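Local coordinates for fibronectin-binding protein (Streptococcus pyogenes, PDB 5A0L) that mediates covalent binding of the pathogen surface to a host target through an internal thioester, and belongs to an adhesin named for fibronectin binding, at residues N98-I103 / S186-N191; T6-K11 / P59-T64. All coordinates share one frame; numbering follows the deposited sequence.

Contact 1: residues N98-I103 / S186-N191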
# COMPACT_ATOMS: atom_id res chain seq x y z
N ASN A 98 -6.04 -12.02 3.63
CA ASN A 98 -6.61 -10.72 3.82
C ASN A 98 -5.85 -9.65 3.05
O ASN A 98 -6.43 -8.84 2.32
CB ASN A 98 -6.73 -10.36 5.30
CG ASN A 98 -7.83 -11.11 6.00
OD1 ASN A 98 -8.80 -11.58 5.40
ND2 ASN A 98 -7.69 -11.18 7.31
N ILE A 99 -4.53 -9.64 3.21
CA ILE A 99 -3.72 -8.62 2.56
C ILE A 99 -3.73 -8.82 1.04
O ILE A 99 -3.85 -7.80 0.30
CB ILE A 99 -2.31 -8.61 3.16
CG1 ILE A 99 -2.37 -8.02 4.60
CG2 ILE A 99 -1.32 -7.84 2.29
CD1 ILE A 99 -1.16 -8.22 5.44
N LEU A 100 -3.59 -10.06 0.57
CA LEU A 100 -3.62 -10.28 -0.88
C LEU A 100 -4.92 -9.77 -1.51
O LEU A 100 -4.91 -9.17 -2.58
CB LEU A 100 -3.40 -11.74 -1.22
CG LEU A 100 -2.08 -12.39 -0.89
CD1 LEU A 100 -2.10 -13.85 -1.24
CD2 LEU A 100 -0.95 -11.70 -1.57
N ASN A 101 -6.05 -10.05 -0.84
CA ASN A 101 -7.32 -9.64 -1.39
C ASN A 101 -7.52 -8.13 -1.34
O ASN A 101 -8.14 -7.57 -2.26
CB ASN A 101 -8.48 -10.42 -0.76
CG ASN A 101 -8.66 -11.79 -1.39
OD1 ASN A 101 -9.40 -11.94 -2.38
ND2 ASN A 101 -7.97 -12.80 -0.85
N VAL A 102 -7.00 -7.46 -0.32
CA VAL A 102 -7.02 -6.00 -0.32
C VAL A 102 -6.29 -5.42 -1.54
O VAL A 102 -6.81 -4.58 -2.27
CB VAL A 102 -6.43 -5.41 0.97
CG1 VAL A 102 -6.14 -3.93 0.84
CG2 VAL A 102 -7.37 -5.68 2.13
N ILE A 103 -5.07 -5.91 -1.77
CA ILE A 103 -4.27 -5.36 -2.86
C ILE A 103 -4.93 -5.67 -4.21
O ILE A 103 -4.97 -4.80 -5.09
CB ILE A 103 -2.81 -5.86 -2.79
CG1 ILE A 103 -2.09 -5.30 -1.55
CG2 ILE A 103 -2.05 -5.57 -4.04
CD1 ILE A 103 -1.84 -3.84 -1.59
N SER A 186 -4.37 -17.99 -9.55
CA SER A 186 -3.49 -19.04 -9.11
C SER A 186 -2.08 -18.48 -9.11
O SER A 186 -1.67 -17.85 -10.08
CB SER A 186 -3.55 -20.24 -10.06
OG SER A 186 -2.77 -21.29 -9.56
N GLY A 187 -1.37 -18.68 -8.02
CA GLY A 187 0.03 -18.25 -7.91
C GLY A 187 0.24 -16.78 -7.58
O GLY A 187 1.37 -16.30 -7.55
N TYR A 188 -0.84 -16.06 -7.32
CA TYR A 188 -0.76 -14.63 -6.97
C TYR A 188 0.23 -14.45 -5.82
O TYR A 188 0.13 -15.11 -4.79
CB TYR A 188 -2.13 -14.09 -6.54
CG TYR A 188 -2.25 -12.59 -6.40
CD1 TYR A 188 -2.08 -11.75 -7.50
CD2 TYR A 188 -2.60 -12.02 -5.20
CE1 TYR A 188 -2.21 -10.39 -7.37
CE2 TYR A 188 -2.73 -10.64 -5.06
CZ TYR A 188 -2.55 -9.83 -6.16
OH TYR A 188 -2.73 -8.48 -6.00
N ARG A 189 1.12 -13.47 -5.97
CA ARG A 189 2.17 -13.24 -4.98
C ARG A 189 2.50 -11.75 -4.95
O ARG A 189 2.55 -11.09 -5.99
CB ARG A 189 3.44 -14.02 -5.36
CG ARG A 189 4.53 -14.01 -4.29
CD ARG A 189 5.76 -14.82 -4.67
NE ARG A 189 5.42 -16.16 -5.09
CZ ARG A 189 6.24 -16.98 -5.76
NH1 ARG A 189 7.47 -16.60 -6.05
NH2 ARG A 189 5.80 -18.15 -6.14
N LEU A 190 2.78 -11.26 -3.74
CA LEU A 190 3.27 -9.91 -3.53
C LEU A 190 4.64 -9.99 -2.87
O LEU A 190 5.17 -11.06 -2.58
CB LEU A 190 2.31 -9.05 -2.70
CG LEU A 190 0.90 -8.97 -3.27
CD1 LEU A 190 0.03 -8.20 -2.29
CD2 LEU A 190 0.86 -8.30 -4.65
N ASN A 191 5.23 -8.81 -2.63
CA ASN A 191 6.58 -8.69 -2.08
C ASN A 191 6.60 -7.66 -0.98
O ASN A 191 5.91 -6.64 -1.05
CB ASN A 191 7.57 -8.33 -3.19
CG ASN A 191 7.63 -9.39 -4.26
OD1 ASN A 191 6.78 -9.43 -5.18
ND2 ASN A 191 8.58 -10.29 -4.11
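L100 and L190 meet where loop 186-191 runs past the part of helix 92-105 formed by 98-103. Their CA atoms, 7.4 Å apart, are the nearest pair between the two segments. The helix is regular here: V102 N bonds to N98 O, and I103 N to I99 O. The loop turns at G187, which has positive phi, and is extended from Y188 on. At N191 strand 191-195 begins. No hydrogen bond joins the two segments.

Four side chains carry the contact. L190 reaches between L100 and I103, one helical turn apart on the same flank. Its CD1 lies 3.7 Å from L100 CD2 and also 3.7 Å from I103 CG1. The two leucines run antiparallel alongside each other, methyl against methyl.

Y188 lies beside L190 and also leans on the helix. Its CB points toward the helix, and CG is anti to the backbone N (chi1 -169°), with the ring beyond it against L100. Ring atom CD2 of Y188 sits 4.0 Å from L100 CD2. CE2 is 3.6 Å from the backbone O of L100, which approaches the ring obliquely. Y188 OH stands 3.6 Å from I103 CG2, with the two side chains crossing at about a right angle. The Y188 ring also meets Y104 edge-to-face.

L204 of strand 203-205 touches I103, and I184 touches L100. Segment 186-191 leads into strand 191-195, so the patch packs that entry to the barrel against helix 92-105. Its chemistry is mainly apolar, with no directed bond between the two segments; backbone bonding of L190 with G73 also holds the loop.

Contact 2: residues T6-K11 / P59-T64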
# COMPACT_ATOMS: atom_id res chain seq x y z
N THR A 6 9.96 8.61 -17.34
CA THR A 6 11.38 8.49 -16.86
C THR A 6 11.45 7.86 -15.47
O THR A 6 10.65 8.18 -14.58
CB THR A 6 12.09 9.86 -16.81
OG1 THR A 6 11.81 10.56 -18.01
CG2 THR A 6 13.61 9.70 -16.70
N VAL A 7 12.43 6.97 -15.29
CA VAL A 7 12.67 6.33 -13.98
C VAL A 7 14.06 6.71 -13.45
O VAL A 7 14.99 6.94 -14.21
CB VAL A 7 12.48 4.79 -13.98
CG1 VAL A 7 11.03 4.44 -14.28
CG2 VAL A 7 13.44 4.09 -14.90
N PRO A 8 14.21 6.72 -12.13
CA PRO A 8 15.51 6.99 -11.54
C PRO A 8 16.45 5.79 -11.68
O PRO A 8 16.04 4.65 -11.87
CB PRO A 8 15.16 7.24 -10.07
CG PRO A 8 13.91 6.42 -9.85
CD PRO A 8 13.14 6.58 -11.12
N ASN A 9 17.74 6.05 -11.56
CA ASN A 9 18.75 5.00 -11.55
C ASN A 9 19.76 5.29 -10.44
O ASN A 9 20.71 6.06 -10.61
CB ASN A 9 19.44 4.86 -12.90
CG ASN A 9 20.39 3.67 -12.96
OD1 ASN A 9 20.61 2.98 -11.96
ND2 ASN A 9 20.95 3.42 -14.12
N PHE A 10 19.55 4.66 -9.29
CA PHE A 10 20.38 4.83 -8.10
C PHE A 10 20.95 3.48 -7.71
O PHE A 10 20.24 2.49 -7.67
CB PHE A 10 19.56 5.42 -6.93
CG PHE A 10 19.29 6.91 -7.08
CD1 PHE A 10 18.35 7.37 -7.96
CD2 PHE A 10 19.98 7.83 -6.33
CE1 PHE A 10 18.12 8.72 -8.12
CE2 PHE A 10 19.75 9.19 -6.47
CZ PHE A 10 18.82 9.63 -7.38
N LYS A 11 22.23 3.43 -7.38
CA LYS A 11 22.87 2.21 -6.90
C LYS A 11 23.06 2.29 -5.38
O LYS A 11 23.59 3.26 -4.84
CB LYS A 11 24.22 1.98 -7.57
CG LYS A 11 24.88 0.67 -7.11
CD LYS A 11 25.79 0.05 -8.17
CE LYS A 11 26.97 0.93 -8.50
NZ LYS A 11 27.98 0.95 -7.40
N PRO A 59 11.01 11.87 -1.38
CA PRO A 59 10.73 12.13 -2.79
C PRO A 59 11.86 11.67 -3.69
O PRO A 59 13.04 11.74 -3.31
CB PRO A 59 10.55 13.66 -2.86
CG PRO A 59 10.08 14.03 -1.49
CD PRO A 59 10.85 13.09 -0.57
N THR A 60 11.54 11.26 -4.89
CA THR A 60 12.53 10.88 -5.86
C THR A 60 13.60 11.97 -6.03
O THR A 60 13.28 13.16 -6.07
CB THR A 60 11.91 10.58 -7.23
OG1 THR A 60 10.60 10.06 -7.04
CG2 THR A 60 12.78 9.61 -8.00
N TYR A 61 14.85 11.52 -6.10
CA TYR A 61 15.98 12.42 -6.41
C TYR A 61 16.39 13.29 -5.22
O TYR A 61 17.22 14.19 -5.36
CB TYR A 61 15.80 13.26 -7.70
CG TYR A 61 15.42 12.44 -8.91
CD1 TYR A 61 16.36 11.62 -9.55
CD2 TYR A 61 14.13 12.46 -9.39
CE1 TYR A 61 16.00 10.85 -10.66
CE2 TYR A 61 13.77 11.71 -10.50
CZ TYR A 61 14.71 10.91 -11.13
OH TYR A 61 14.36 10.14 -12.24
N SER A 62 15.86 13.00 -4.03
CA SER A 62 16.28 13.65 -2.79
C SER A 62 17.77 13.41 -2.54
O SER A 62 18.39 12.52 -3.14
CB SER A 62 15.49 13.15 -1.56
OG SER A 62 14.11 13.54 -1.57
N THR A 63 18.33 14.22 -1.64
CA THR A 63 19.73 14.02 -1.21
C THR A 63 19.93 12.83 -0.27
O THR A 63 21.05 12.43 -0.05
CB THR A 63 20.29 15.25 -0.51
OG1 THR A 63 19.45 15.63 0.59
CG2 THR A 63 20.39 16.40 -1.50
N THR A 64 18.82 12.35 0.29
CA THR A 64 18.72 11.17 1.10
C THR A 64 17.91 10.15 0.30
O THR A 64 16.80 10.48 -0.14
CB THR A 64 17.91 11.49 2.39
OG1 THR A 64 18.54 12.56 3.15
CG2 THR A 64 17.67 10.33 3.21
O HOH W 1 11.61 9.79 -12.52
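Y61 lies across P8 and F10 from a type II beta turn, P59 to S62, in the loop before strand 66-72. Y61 takes the third place of the turn, with positive phi (77°). Its CG is anti to the carbonyl carbon (chi1 -51°), and the ring beyond it extends over the N-terminal segment 6-11.

F10 meets the near part of this ring. F10 CE1 is 3.7 Å from Y61 CD1, which lies in the F10 plane at its edge. The planes are inclined at 51°, and the pair is oblique. The F10 ring also meets Y20 of strand 19-23.

P8 meets the far part. Its CB is 3.8 Å from Y61 CE1, and the two side chains cross at about a right angle. Y61 OH comes within 3.4 Å of P8 CA. The proline N is equally close but has no hydrogen to share. T60 CG2 lies 3.9 Å from P8 CG and sits beneath the rim of one face of the Y61 ring.

The contact lies at the surface and ties the N-terminal segment to a barrel loop. One water bridges it: the water donates to T6 O at 2.8 Å and also bonds to Y61 OH at 2.8 Å.

In the fold
Contacts 1 and 2 are separate. Their centres are 28 Å apart, and their nearest atoms about 17 Å. Both segments of contact 2 precede both segments of contact 1 in the chain. Both contacts bear on the six-stranded antiparallel barrel. Contact 2 lies by strand 19-23 and leads into strand 66-72. Contact 1 leads into strand 191-195, next to 66-72 in the barrel, and adds helix 92-105. Contact 1 is buried and contact 2 is at the surface; their centres lie about 12 Å and about 20 Å from the centre of the chain. A bound zinc ion lies about 12 Å from the T60 side chain, too far for that side chain to be a ligand.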